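Local structure of SusD homolog (Bacteroides thetaiotaomicron VPI-5482, 3IV0) at residues Q100-L105 with F129-S134; H211-L216 with E225-N230; M279-A282 with D286-S289; R394-N397 with A401-I404; K438-N443 with M449-F454. The protein is of unknown function in detail but, as a SusD-family protein of the outer membrane, probably binds sugars at the cell surface for uptake. All blocks are in the same frame, centred on the assembly; numbering follows the deposited sequence. Where two conformers were deposited one is given.

Contact 1: Q100-L105 with F129-S134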
# COMPACT_ATOMS: atom_id res chain seq x y z
N GLN A 100 0.82 16.34 -11.05
CA GLN A 100 1.02 17.43 -11.99
C GLN A 100 2.18 17.13 -12.95
O GLN A 100 2.10 17.48 -14.13
CB GLN A 100 1.25 18.76 -11.26
CG GLN A 100 1.78 19.90 -12.13
CD GLN A 100 0.79 20.40 -13.19
OE1 GLN A 100 0.79 19.94 -14.34
NE2 GLN A 100 -0.02 21.38 -12.80
N ASP A 101 3.25 16.50 -12.49
CA ASP A 101 4.32 16.10 -13.39
C ASP A 101 3.87 15.03 -14.37
O ASP A 101 4.26 15.04 -15.56
CB ASP A 101 5.59 15.76 -12.63
CG ASP A 101 6.24 17.01 -12.04
OD1 ASP A 101 5.91 18.15 -12.48
OD2 ASP A 101 7.07 16.87 -11.14
N ALA A 102 3.04 14.08 -13.93
CA ALA A 102 2.45 13.13 -14.86
C ALA A 102 1.65 13.86 -15.92
O ALA A 102 1.73 13.53 -17.10
CB ALA A 102 1.56 12.07 -14.13
N ASN A 103 0.83 14.80 -15.49
CA ASN A 103 0.03 15.59 -16.44
C ASN A 103 0.92 16.29 -17.46
O ASN A 103 0.61 16.31 -18.67
CB ASN A 103 -0.84 16.60 -15.70
CG ASN A 103 -1.96 15.95 -14.87
OD1 ASN A 103 -2.33 14.80 -15.10
ND2 ASN A 103 -2.52 16.70 -13.95
N ILE A 104 2.03 16.86 -16.99
CA ILE A 104 2.98 17.52 -17.88
C ILE A 104 3.58 16.55 -18.86
O ILE A 104 3.61 16.80 -20.06
CB ILE A 104 4.06 18.26 -17.09
CG1 ILE A 104 3.46 19.47 -16.37
CG2 ILE A 104 5.24 18.66 -18.02
CD1 ILE A 104 4.28 20.04 -15.28
N LEU A 105 4.10 15.43 -18.39
CA LEU A 105 4.70 14.45 -19.30
C LEU A 105 3.68 14.05 -20.37
O LEU A 105 4.00 13.96 -21.57
CB LEU A 105 5.22 13.22 -18.53
CG LEU A 105 5.89 12.14 -19.39
CD1 LEU A 105 6.94 11.32 -18.62
CD2 LEU A 105 4.89 11.16 -19.96
N PHE A 129 -0.11 5.29 -14.96
CA PHE A 129 -0.12 4.45 -13.79
C PHE A 129 0.19 5.24 -12.52
O PHE A 129 -0.53 5.13 -11.50
CB PHE A 129 0.84 3.27 -13.93
CG PHE A 129 0.97 2.46 -12.66
CD1 PHE A 129 -0.03 1.56 -12.29
CD2 PHE A 129 2.03 2.65 -11.80
CE1 PHE A 129 0.06 0.86 -11.11
CE2 PHE A 129 2.11 1.95 -10.60
CZ PHE A 129 1.13 1.03 -10.27
N MSE A 130 1.23 6.04 -12.53
CA MSE A 130 1.65 6.74 -11.36
C MSE A 130 0.69 7.82 -10.98
O MSE A 130 0.50 8.06 -9.78
CB MSE A 130 3.08 7.29 -11.55
CG MSE A 130 4.10 6.16 -11.55
SE MSE A 130 4.12 4.98 -10.03
CE MSE A 130 4.62 6.22 -8.75
N ARG A 131 0.07 8.45 -11.95
CA ARG A 131 -0.98 9.41 -11.63
C ARG A 131 -2.15 8.75 -10.94
O ARG A 131 -2.66 9.26 -9.93
CB ARG A 131 -1.44 10.14 -12.89
CG ARG A 131 -2.50 11.21 -12.62
CD ARG A 131 -2.85 12.01 -13.86
NE ARG A 131 -3.55 11.15 -14.79
CZ ARG A 131 -3.80 11.44 -16.06
NH1 ARG A 131 -3.42 12.57 -16.57
NH2 ARG A 131 -4.45 10.56 -16.83
N SER A 132 -2.58 7.61 -11.49
CA SER A 132 -3.66 6.83 -10.90
C SER A 132 -3.31 6.32 -9.52
O SER A 132 -4.17 6.35 -8.61
CB SER A 132 -4.07 5.67 -11.78
OG SER A 132 -4.44 6.16 -13.07
N LEU A 133 -2.09 5.86 -9.34
CA LEU A 133 -1.66 5.38 -8.03
C LEU A 133 -1.68 6.49 -7.00
O LEU A 133 -2.10 6.32 -5.86
CB LEU A 133 -0.27 4.76 -8.10
CG LEU A 133 0.21 4.06 -6.85
CD1 LEU A 133 -0.61 2.82 -6.50
CD2 LEU A 133 1.67 3.63 -7.05
N SER A 134 -1.24 7.68 -7.41
CA SER A 134 -1.22 8.85 -6.52
C SER A 134 -2.64 9.24 -6.15
O SER A 134 -2.92 9.48 -4.96
CB SER A 134 -0.48 10.01 -7.17
OG SER A 134 0.89 9.69 -7.39

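Contact 2: H211-L216 with E225-N230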
# COMPACT_ATOMS: atom_id res chain seq x y z
N HIS A 211 -7.49 -3.07 -6.52
CA HIS A 211 -7.70 -2.27 -5.33
C HIS A 211 -8.74 -1.19 -5.56
O HIS A 211 -9.62 -0.97 -4.72
CB HIS A 211 -6.38 -1.62 -4.93
CG HIS A 211 -5.63 -2.42 -3.96
ND1 HIS A 211 -4.78 -3.47 -4.29
CD2 HIS A 211 -5.61 -2.33 -2.61
CE1 HIS A 211 -4.28 -3.98 -3.18
NE2 HIS A 211 -4.76 -3.30 -2.15
N ILE A 212 -8.71 -0.52 -6.71
CA ILE A 212 -9.66 0.55 -6.98
C ILE A 212 -11.07 -0.01 -7.04
O ILE A 212 -12.00 0.54 -6.42
CB ILE A 212 -9.29 1.32 -8.26
CG1 ILE A 212 -8.01 2.12 -8.09
CG2 ILE A 212 -10.44 2.25 -8.68
CD1 ILE A 212 -7.46 2.66 -9.41
N ASN A 213 -11.26 -1.12 -7.75
CA ASN A 213 -12.57 -1.77 -7.78
C ASN A 213 -13.07 -2.11 -6.38
O ASN A 213 -14.24 -1.94 -6.07
CB ASN A 213 -12.50 -3.03 -8.62
CG ASN A 213 -12.74 -2.76 -10.09
OD1 ASN A 213 -13.86 -2.42 -10.51
ND2 ASN A 213 -11.69 -2.88 -10.90
N LEU A 214 -12.20 -2.62 -5.52
CA LEU A 214 -12.62 -3.04 -4.18
C LEU A 214 -12.95 -1.86 -3.28
O LEU A 214 -13.82 -1.96 -2.40
CB LEU A 214 -11.59 -3.98 -3.57
CG LEU A 214 -11.53 -5.34 -4.31
CD1 LEU A 214 -10.29 -6.10 -3.88
CD2 LEU A 214 -12.79 -6.17 -4.00
N TRP A 215 -12.36 -0.69 -3.52
CA TRP A 215 -12.76 0.52 -2.84
C TRP A 215 -14.12 0.97 -3.36
O TRP A 215 -14.97 1.43 -2.59
CB TRP A 215 -11.68 1.65 -2.93
CG TRP A 215 -10.69 1.48 -1.87
CD1 TRP A 215 -9.74 0.52 -1.79
CD2 TRP A 215 -10.57 2.28 -0.69
NE1 TRP A 215 -9.05 0.63 -0.61
CE2 TRP A 215 -9.53 1.73 0.08
CE3 TRP A 215 -11.23 3.41 -0.22
CZ2 TRP A 215 -9.17 2.26 1.32
CZ3 TRP A 215 -10.87 3.95 0.99
CH2 TRP A 215 -9.86 3.38 1.75
N LEU A 216 -14.36 0.82 -4.65
CA LEU A 216 -15.69 1.16 -5.23
C LEU A 216 -16.78 0.24 -4.70
O LEU A 216 -17.93 0.65 -4.55
CB LEU A 216 -15.62 1.13 -6.77
CG LEU A 216 -14.92 2.38 -7.34
CD1 LEU A 216 -14.49 2.17 -8.78
CD2 LEU A 216 -15.84 3.60 -7.28
N GLU A 225 -21.64 -5.66 -7.56
CA GLU A 225 -21.52 -6.88 -8.36
C GLU A 225 -20.61 -6.67 -9.55
O GLU A 225 -19.75 -7.50 -9.82
CB GLU A 225 -22.91 -7.37 -8.78
CG GLU A 225 -22.94 -8.45 -9.88
CD GLU A 225 -24.38 -8.90 -10.20
OE1 GLU A 225 -24.87 -9.84 -9.54
OE2 GLU A 225 -25.02 -8.27 -11.07
N GLN A 226 -20.76 -5.57 -10.27
CA GLN A 226 -19.89 -5.27 -11.36
C GLN A 226 -18.44 -5.07 -10.91
O GLN A 226 -17.54 -5.51 -11.57
CB GLN A 226 -20.35 -4.05 -12.16
CG GLN A 226 -19.56 -3.83 -13.43
CD GLN A 226 -19.64 -5.03 -14.38
OE1 GLN A 226 -20.73 -5.39 -14.82
NE2 GLN A 226 -18.49 -5.66 -14.69
N TYR A 227 -18.22 -4.35 -9.82
CA TYR A 227 -16.84 -4.16 -9.37
C TYR A 227 -16.18 -5.49 -9.02
O TYR A 227 -15.02 -5.73 -9.37
CB TYR A 227 -16.79 -3.17 -8.20
CG TYR A 227 -17.34 -1.78 -8.55
CD1 TYR A 227 -16.92 -1.12 -9.67
CD2 TYR A 227 -18.27 -1.14 -7.72
CE1 TYR A 227 -17.43 0.15 -10.00
CE2 TYR A 227 -18.77 0.12 -8.06
CZ TYR A 227 -18.35 0.73 -9.19
OH TYR A 227 -18.83 1.98 -9.54
N TYR A 228 -16.89 -6.36 -8.31
CA TYR A 228 -16.35 -7.67 -8.01
C TYR A 228 -16.09 -8.47 -9.28
O TYR A 228 -15.06 -9.11 -9.41
CB TYR A 228 -17.29 -8.44 -7.07
CG TYR A 228 -17.23 -8.07 -5.60
CD1 TYR A 228 -16.03 -8.03 -4.90
CD2 TYR A 228 -18.40 -7.86 -4.88
CE1 TYR A 228 -16.00 -7.77 -3.55
CE2 TYR A 228 -18.37 -7.60 -3.53
CZ TYR A 228 -17.17 -7.57 -2.85
OH TYR A 228 -17.15 -7.32 -1.49
N ARG A 229 -16.98 -8.40 -10.26
CA ARG A 229 -16.74 -9.06 -11.52
C ARG A 229 -15.50 -8.53 -12.21
O ARG A 229 -14.74 -9.26 -12.88
CB ARG A 229 -17.98 -8.95 -12.44
CG ARG A 229 -19.10 -9.86 -12.04
CD ARG A 229 -20.28 -9.70 -13.01
NE ARG A 229 -21.35 -10.61 -12.65
CZ ARG A 229 -22.57 -10.55 -13.15
NH1 ARG A 229 -22.88 -9.62 -14.05
NH2 ARG A 229 -23.49 -11.42 -12.76
N ASN A 230 -15.28 -7.22 -12.10
CA ASN A 230 -14.08 -6.62 -12.65
C ASN A 230 -12.84 -7.23 -11.99
O ASN A 230 -11.85 -7.49 -12.64
CB ASN A 230 -14.05 -5.11 -12.41
CG ASN A 230 -15.06 -4.34 -13.25
OD1 ASN A 230 -15.65 -4.87 -14.22
ND2 ASN A 230 -15.29 -3.08 -12.87

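Contact 3: M279-A282 with D286-S289. With EDO (1,2-ethanediol), chain F.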
# COMPACT_ATOMS: atom_id res chain seq x y z
N MSE A 279 12.72 7.42 5.34
CA MSE A 279 12.80 7.77 6.74
C MSE A 279 12.75 6.51 7.58
O MSE A 279 11.96 5.60 7.30
CB MSE A 279 11.63 8.63 7.12
CG MSE A 279 11.70 9.99 6.62
SE MSE A 279 10.13 11.06 7.02
CE MSE A 279 10.21 10.94 8.84
N MSE A 280 13.56 6.45 8.62
CA MSE A 280 13.53 5.34 9.52
C MSE A 280 12.09 5.09 10.03
O MSE A 280 11.61 3.95 10.04
CB MSE A 280 14.46 5.64 10.68
CG MSE A 280 14.56 4.54 11.61
SE MSE A 280 16.06 4.69 12.82
CE MSE A 280 17.07 4.76 11.83
N ASN A 281 11.42 6.16 10.44
CA ASN A 281 10.08 6.06 11.03
C ASN A 281 9.01 5.68 10.00
O ASN A 281 7.90 5.32 10.34
CB ASN A 281 9.75 7.38 11.74
CG ASN A 281 8.58 7.31 12.69
OD1 ASN A 281 8.34 6.30 13.42
ND2 ASN A 281 7.86 8.38 12.73
N ALA A 282 9.35 5.81 8.72
CA ALA A 282 8.47 5.39 7.62
C ALA A 282 8.50 3.90 7.33
O ALA A 282 7.60 3.36 6.66
CB ALA A 282 8.84 6.13 6.33
N ASP A 286 11.56 -0.81 10.99
CA ASP A 286 12.37 -0.02 11.93
C ASP A 286 11.58 0.44 13.12
O ASP A 286 12.17 0.92 14.09
CB ASP A 286 13.09 1.13 11.23
CG ASP A 286 14.29 0.66 10.41
OD1 ASP A 286 14.87 -0.40 10.71
OD2 ASP A 286 14.71 1.40 9.49
N ASN A 287 10.26 0.29 13.07
CA ASN A 287 9.43 0.65 14.19
C ASN A 287 9.12 -0.55 15.09
O ASN A 287 8.65 -0.34 16.23
CB ASN A 287 8.13 1.30 13.69
CG ASN A 287 8.35 2.66 13.06
OD1 ASN A 287 9.24 3.43 13.47
ND2 ASN A 287 7.54 2.99 12.07
N VAL A 288 9.34 -1.77 14.60
CA VAL A 288 8.98 -2.98 15.34
C VAL A 288 10.20 -3.86 15.60
O VAL A 288 10.04 -5.02 15.98
CB VAL A 288 7.88 -3.81 14.64
CG1 VAL A 288 6.61 -2.97 14.58
CG2 VAL A 288 8.33 -4.23 13.27
N SER A 289 11.39 -3.32 15.46
CA SER A 289 12.64 -4.06 15.69
C SER A 289 13.48 -3.39 16.74
O SER A 289 13.42 -2.17 16.90
CB SER A 289 13.46 -4.12 14.39
OG SER A 289 12.74 -4.79 13.36
C1 EDO F . 13.29 3.61 13.95
O1 EDO F . 13.93 3.03 15.05
C2 EDO F . 12.04 4.45 14.19
O2 EDO F . 11.37 4.10 15.38

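Contact 4: R394-N397 with A401-I404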
# COMPACT_ATOMS: atom_id res chain seq x y z
N ARG A 394 -3.09 -21.45 -2.26
CA ARG A 394 -1.73 -21.20 -2.72
C ARG A 394 -0.93 -20.41 -1.70
O ARG A 394 0.24 -20.70 -1.47
CB ARG A 394 -1.75 -20.49 -4.06
CG ARG A 394 -2.19 -21.45 -5.19
CD ARG A 394 -2.41 -20.76 -6.47
NE ARG A 394 -1.19 -20.18 -7.00
CZ ARG A 394 -1.19 -19.34 -8.03
NH1 ARG A 394 -2.33 -19.04 -8.60
NH2 ARG A 394 -0.06 -18.83 -8.47
N VAL A 395 -1.59 -19.47 -1.04
CA VAL A 395 -0.95 -18.69 0.00
C VAL A 395 -0.81 -19.50 1.29
O VAL A 395 0.25 -19.48 1.92
CB VAL A 395 -1.72 -17.39 0.23
CG1 VAL A 395 -1.10 -16.58 1.38
CG2 VAL A 395 -1.74 -16.56 -1.09
N ARG A 396 -1.86 -20.25 1.64
CA ARG A 396 -1.79 -21.11 2.83
C ARG A 396 -0.66 -22.12 2.67
O ARG A 396 0.11 -22.35 3.60
CB ARG A 396 -3.09 -21.87 3.03
CG ARG A 396 -4.34 -21.05 3.24
CD ARG A 396 -4.40 -20.46 4.61
NE ARG A 396 -4.59 -21.50 5.64
CZ ARG A 396 -4.69 -21.23 6.93
NH1 ARG A 396 -4.55 -20.00 7.41
NH2 ARG A 396 -4.86 -22.23 7.79
N ASN A 397 -0.58 -22.77 1.51
CA ASN A 397 0.43 -23.79 1.30
C ASN A 397 1.84 -23.21 1.36
O ASN A 397 2.75 -23.82 1.91
CB ASN A 397 0.22 -24.55 -0.01
CG ASN A 397 -0.92 -25.58 0.05
OD1 ASN A 397 -1.64 -25.77 -0.94
ND2 ASN A 397 -1.05 -26.27 1.17
N ALA A 401 0.57 -23.63 6.21
CA ALA A 401 -0.63 -23.65 6.99
C ALA A 401 -1.64 -24.61 6.38
O ALA A 401 -1.53 -25.00 5.21
CB ALA A 401 -1.22 -22.22 7.08
N SER A 402 -2.63 -25.00 7.17
CA SER A 402 -3.59 -25.99 6.70
C SER A 402 -4.42 -25.49 5.52
O SER A 402 -4.76 -24.32 5.44
CB SER A 402 -4.51 -26.39 7.83
OG SER A 402 -5.37 -25.32 8.22
N GLU A 403 -4.72 -26.36 4.55
CA GLU A 403 -5.58 -25.98 3.44
C GLU A 403 -7.00 -25.72 3.97
O GLU A 403 -7.49 -26.41 4.87
CB GLU A 403 -5.61 -27.05 2.36
CG GLU A 403 -4.34 -27.12 1.50
CD GLU A 403 -4.57 -27.92 0.23
OE1 GLU A 403 -5.38 -28.88 0.27
OE2 GLU A 403 -3.95 -27.59 -0.80
N ILE A 404 -7.63 -24.72 3.39
CA ILE A 404 -8.96 -24.32 3.74
C ILE A 404 -9.93 -24.94 2.74
O ILE A 404 -9.73 -24.87 1.53
CB ILE A 404 -9.09 -22.77 3.70
CG1 ILE A 404 -8.15 -22.13 4.73
CG2 ILE A 404 -10.52 -22.32 3.95
CD1 ILE A 404 -8.37 -22.58 6.05

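Contact 5: K438-N443 with M449-F454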
# COMPACT_ATOMS: atom_id res chain seq x y z
N LYS A 438 -15.03 -3.37 7.81
CA LYS A 438 -14.70 -4.09 9.02
C LYS A 438 -14.10 -3.17 10.07
O LYS A 438 -13.96 -3.57 11.22
CB LYS A 438 -13.80 -5.30 8.73
CG LYS A 438 -14.57 -6.43 8.08
CD LYS A 438 -13.69 -7.56 7.63
CE LYS A 438 -14.48 -8.84 7.39
NZ LYS A 438 -15.29 -8.87 6.17
N VAL A 439 -13.74 -1.94 9.69
CA VAL A 439 -13.16 -0.97 10.60
C VAL A 439 -14.10 -0.58 11.72
O VAL A 439 -13.64 -0.07 12.77
CB VAL A 439 -12.61 0.27 9.86
CG1 VAL A 439 -13.72 1.25 9.40
CG2 VAL A 439 -11.53 1.02 10.71
N TYR A 440 -15.40 -0.81 11.53
CA TYR A 440 -16.37 -0.49 12.59
C TYR A 440 -16.98 -1.76 13.17
O TYR A 440 -18.02 -1.69 13.83
CB TYR A 440 -17.44 0.48 12.08
CG TYR A 440 -18.13 0.08 10.83
CD1 TYR A 440 -19.10 -0.93 10.84
CD2 TYR A 440 -17.85 0.71 9.62
CE1 TYR A 440 -19.73 -1.29 9.71
CE2 TYR A 440 -18.49 0.34 8.46
CZ TYR A 440 -19.46 -0.66 8.53
OH TYR A 440 -20.11 -1.08 7.41
N ASN A 441 -16.30 -2.90 13.02
CA ASN A 441 -16.79 -4.19 13.49
C ASN A 441 -15.79 -4.81 14.44
O ASN A 441 -14.70 -5.20 14.05
CB ASN A 441 -17.06 -5.10 12.28
CG ASN A 441 -17.82 -6.35 12.65
OD1 ASN A 441 -17.69 -6.88 13.75
ND2 ASN A 441 -18.59 -6.86 11.68
N ARG A 442 -16.14 -4.89 15.73
CA ARG A 442 -15.23 -5.43 16.73
C ARG A 442 -14.87 -6.91 16.52
O ARG A 442 -13.88 -7.39 17.06
CB ARG A 442 -15.80 -5.22 18.14
CG ARG A 442 -14.78 -5.38 19.24
CD ARG A 442 -15.40 -5.06 20.59
NE ARG A 442 -15.92 -3.70 20.63
CZ ARG A 442 -15.19 -2.61 20.86
NH1 ARG A 442 -13.89 -2.71 21.09
NH2 ARG A 442 -15.77 -1.42 20.88
N ASN A 443 -15.65 -7.61 15.71
CA ASN A 443 -15.33 -9.01 15.37
C ASN A 443 -14.07 -9.13 14.49
O ASN A 443 -13.45 -10.21 14.43
CB ASN A 443 -16.51 -9.67 14.66
CG ASN A 443 -17.72 -9.80 15.56
OD1 ASN A 443 -18.82 -9.34 15.24
ND2 ASN A 443 -17.52 -10.41 16.70
N MSE A 449 -13.70 1.88 15.00
CA MSE A 449 -14.45 3.12 15.17
C MSE A 449 -15.93 2.75 15.13
O MSE A 449 -16.30 1.61 14.79
CB MSE A 449 -14.11 4.14 14.06
CG MSE A 449 -14.53 3.75 12.66
SE MSE A 449 -13.92 4.94 11.26
CE MSE A 449 -12.03 4.52 11.28
N THR A 450 -16.83 3.70 15.37
CA THR A 450 -18.24 3.42 15.23
C THR A 450 -18.70 3.54 13.78
O THR A 450 -18.09 4.26 12.97
CB THR A 450 -19.13 4.33 16.10
OG1 THR A 450 -19.15 5.63 15.53
CG2 THR A 450 -18.62 4.39 17.55
N ARG A 451 -19.79 2.87 13.44
CA ARG A 451 -20.28 2.92 12.08
C ARG A 451 -20.76 4.34 11.75
O ARG A 451 -20.57 4.83 10.63
CB ARG A 451 -21.36 1.87 11.82
CG ARG A 451 -21.81 1.87 10.40
CD ARG A 451 -22.75 0.73 10.13
NE ARG A 451 -23.11 0.68 8.73
CZ ARG A 451 -24.06 -0.11 8.24
NH1 ARG A 451 -24.74 -0.92 9.03
NH2 ARG A 451 -24.32 -0.08 6.95
N THR A 452 -21.41 5.00 12.70
CA THR A 452 -21.88 6.37 12.47
C THR A 452 -20.68 7.27 12.17
O THR A 452 -20.73 8.07 11.24
CB THR A 452 -22.66 6.93 13.66
OG1 THR A 452 -23.75 6.05 13.98
CG2 THR A 452 -23.20 8.29 13.29
N ASN A 453 -19.62 7.13 12.94
CA ASN A 453 -18.43 7.96 12.72
C ASN A 453 -17.81 7.65 11.37
O ASN A 453 -17.50 8.57 10.62
CB ASN A 453 -17.44 7.79 13.86
CG ASN A 453 -17.90 8.50 15.14
OD1 ASN A 453 -18.79 9.34 15.12
ND2 ASN A 453 -17.22 8.20 16.21
N PHE A 454 -17.74 6.38 11.03
CA PHE A 454 -17.34 6.02 9.66
C PHE A 454 -18.17 6.73 8.64
O PHE A 454 -17.64 7.29 7.64
CB PHE A 454 -17.48 4.52 9.50
CG PHE A 454 -17.12 4.01 8.13
CD1 PHE A 454 -18.08 3.94 7.13
CD2 PHE A 454 -15.86 3.53 7.87
CE1 PHE A 454 -17.78 3.41 5.90
CE2 PHE A 454 -15.56 3.00 6.62
CZ PHE A 454 -16.50 2.95 5.64

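Contact 1: Q100-L105 with F129-S134
Ala102 and Arg131 bring helices 93-108 and 117-142 to their nearest approach within these segments, at a buried spot, with the CA of Ala102 6.0 Å from the CA of Arg131. The backbones run in roughly antiparallel directions, and the small methyl allows the closeness: Ala102 CB rests against Arg131 CB at 3.8 Å. From that point Arg131 reaches across the flank of the partner helix to Asn103. Its CG lies anti to the backbone N (chi1 -177°), and a bend at chi3 brings the guanidinium to the amide; the two side chains cross at about a right angle, with the amide and guanidinium planes 57° apart. NH1 donates to Asn103 OD1 over 2.9 Å in a nearly straight bond (165° at the hydrogen), with the oxygen at the edge of the guanidinium and close to its plane. The Arg131 CD also lies near Asn103 OD1, at 3.1 Å, so the oxygen sits in the elbow of the bent chain. Outside the segments, Arg131 NH2 has a long, weak ion pair with Asp172, and Asn103 ND2 a weak bond to the carbonyl of Tyr148. With an alanine in place of Arg131, Asn103 OD1 would probably lose this donor and Asp172 its distant charge partner. Helices stacked one against the next in this way are consistent with the TPR-like, all-helical scaffold of SusD-family proteins.

Contact 2: H211-L216 with E225-N230
The ring of Tyr227 carries Leu216 on one face and Asn213 at its edge. Leu216 CB stands almost squarely above it, 3.5 Å from the centroid and 8° off the normal, a CH-pi contact, while Asn213 OD1 comes up beside Tyr227 CD1 near the ring plane. This is the heart of an antiparallel helical hairpin: helix 202-219 turns back through a short link into helix 224-238, and the segment axes approach to 8.5 Å at 163°. Such hairpins fit the TPR-like helical architecture of the family. Tyr227 lies between the helices because its CG is anti to the carbonyl carbon, which lays the ring across the Leu216 side chain. Its hydroxyl leaves the pair, meeting Asp220 and Gln167 in hydrogen bonds that fix the far end of the ring. The second tyrosine, Tyr228, starts out pointing away from helix 202-219, yet its ring swings back and meets Leu214 CD2 through CE1 at 3.6 Å, the two side chains crossing at about a right angle. Leu373, Ala380 and Leu381 of helix 367-381 pack on these two residues from outside the hairpin. On the polar flank the side chains of Asn213 and Asn230 also cross nearly at right angles, amide planes 68° apart, and Asn230 ND2 donates to Asn213 OD1 over 2.8 Å. Asn213 ND2 is tied back to the carbonyl of Met209. One turn earlier on its own helix, Gln226 NE2 donates to Asn230 OD1 over 3.0 Å, from above the carbonyl plane of that amide.

Contact 3: M279-A282 with D286-S289
Asn287 turns its amide to Asn281 because its CG stands anti to its own carbonyl carbon (chi1 -68°), and Met280, in one of its two conformers, sends its CG toward Asp286 with that atom anti to the backbone N. The chief link is from side chain to backbone: Asn287 ND2 donates to Asn281 O over 2.9 Å, nearly straight at the hydrogen (165°) but from above the carbonyl plane. The acceptor lies almost in the plane of the Asn287 amide. Alongside, Asp286 CB packs against Met280, 3.4 Å from Met280 O. The carboxylate of Asp286 is committed elsewhere, with OD1 bonded to Ser357 and OD2 to Thr356, which fixes the residue from the opposite end. A 1,2-ethanediol, probably from the crystallisation liquor, bridges the second segment weakly: its O1 to Asp286 O and its O2 to Asn287 OD1, while Lys295 binds it as well. Its fit against the Met280 side chain is doubtful. The whole is a compact turn in which a 3-10 segment at 280-282 folds back on the short, weakly bonded helix 284-287 after strand 264-268, closed by an asparagine side chain bonded to a main-chain carbonyl.

Contact 4: R394-N397 with A401-I404
Arg396 folds its guanidinium onto the chain that follows its helix. The carbonyl of Ser402 takes two donors at the guanidinium edge: NE of Arg396 reaches Ser402 O at 2.8 Å, in the carbonyl plane, and NH2 of Arg396 reaches the same oxygen at 3.1 Å. NH2 of Arg396 also gives a longer bond, 3.2 Å, to Ser402 OG, and all three contacts stay within a few degrees of the guanidinium plane. Its two faces are filled by apolar groups. Ala401 CB sits over the centre of one, 3.5 Å above the plane, and Ile404 CD1 lies over the opposite one. Bends at chi2 and chi3 (-74° and -69°) curl the arginine into this slot. Further out, Ala401 N donates to Arg396 O over 2.9 Å, so the main chain itself turns back, and the side chain closes over the turn. Asn393 OD1 holds Ile404 N from the same helix, while Glu418 on helix 408-422 forms a salt bridge with Arg396 NH1 and probably offsets the charge of nearby Arg421. The backbone bond spans five residues, the 6→1 spacing met where helices end, and here the C-terminus of helix 385-398 is closed by its own arginine, clasping the loop to helix 408-422.

Contact 5: K438-N443 with M449-F454
Tyr440, in the turn that leaves helix 429-436, packs on the capped N-terminus of helix 451-455, against Arg451 and Phe454. Thr450 occupies the N-cap, its OG1 accepting from Asn453 N over 3.0 Å. Across the contact Met449 N donates to Val439 O at 3.0 Å, and Tyr440 CA makes a CA-H...O approach to Met449 O, so main-chain contacts join the two segments as well as side chains. Tyr440 does the filling. Its CG sits between the backbone N and the carbonyl carbon (chi1 52°), which stands the ring up between Arg451 and Phe454. The extended chain of Arg451 runs along one face, with Arg451 CG 3.8 Å from the Tyr440 centroid, and its guanidinium lies within 3° of parallel to the ring, the Tyr440 hydroxyl beneath one face. The edge of Tyr440 meets the face of Phe454, a T-shaped pair with centroids 5.1 Å apart and planes at 69°. Replacing Tyr440 with an alanine would probably leave the Arg451 chain free to turn and uncover the face of Phe454. Deeper in, Val439 wedges CG1 against Phe454 CD2 at 3.5 Å and CG2 against Met449 CE. Val439 and Met449 both touch Tyr430 of helix 429-436, while Phe454 rests on Gln218 and Phe219 at the end of helix 202-219.

Overall arrangement
Helix 202-219 ties three of the contacts together. It supplies one side of contact 2, packs on Phe129 and Ser132 of contact 1 through Leu208, and meets Phe454 of contact 5. Contacts 1 and 2 have centres 22 Å apart, with nearest atoms about 5 Å from each other; contacts 2 and 5 lie 21 Å apart between centres. Helix 367-381 likewise touches both contact 2 and contact 4, whose centres are 25 Å apart. Contact 4 is 38 Å from contact 1, centre to centre, on the opposite side of the chain's centre. Contact 3, with its bound 1,2-ethanediol, stands apart, its centre 28 Å from those of contacts 1 and 5.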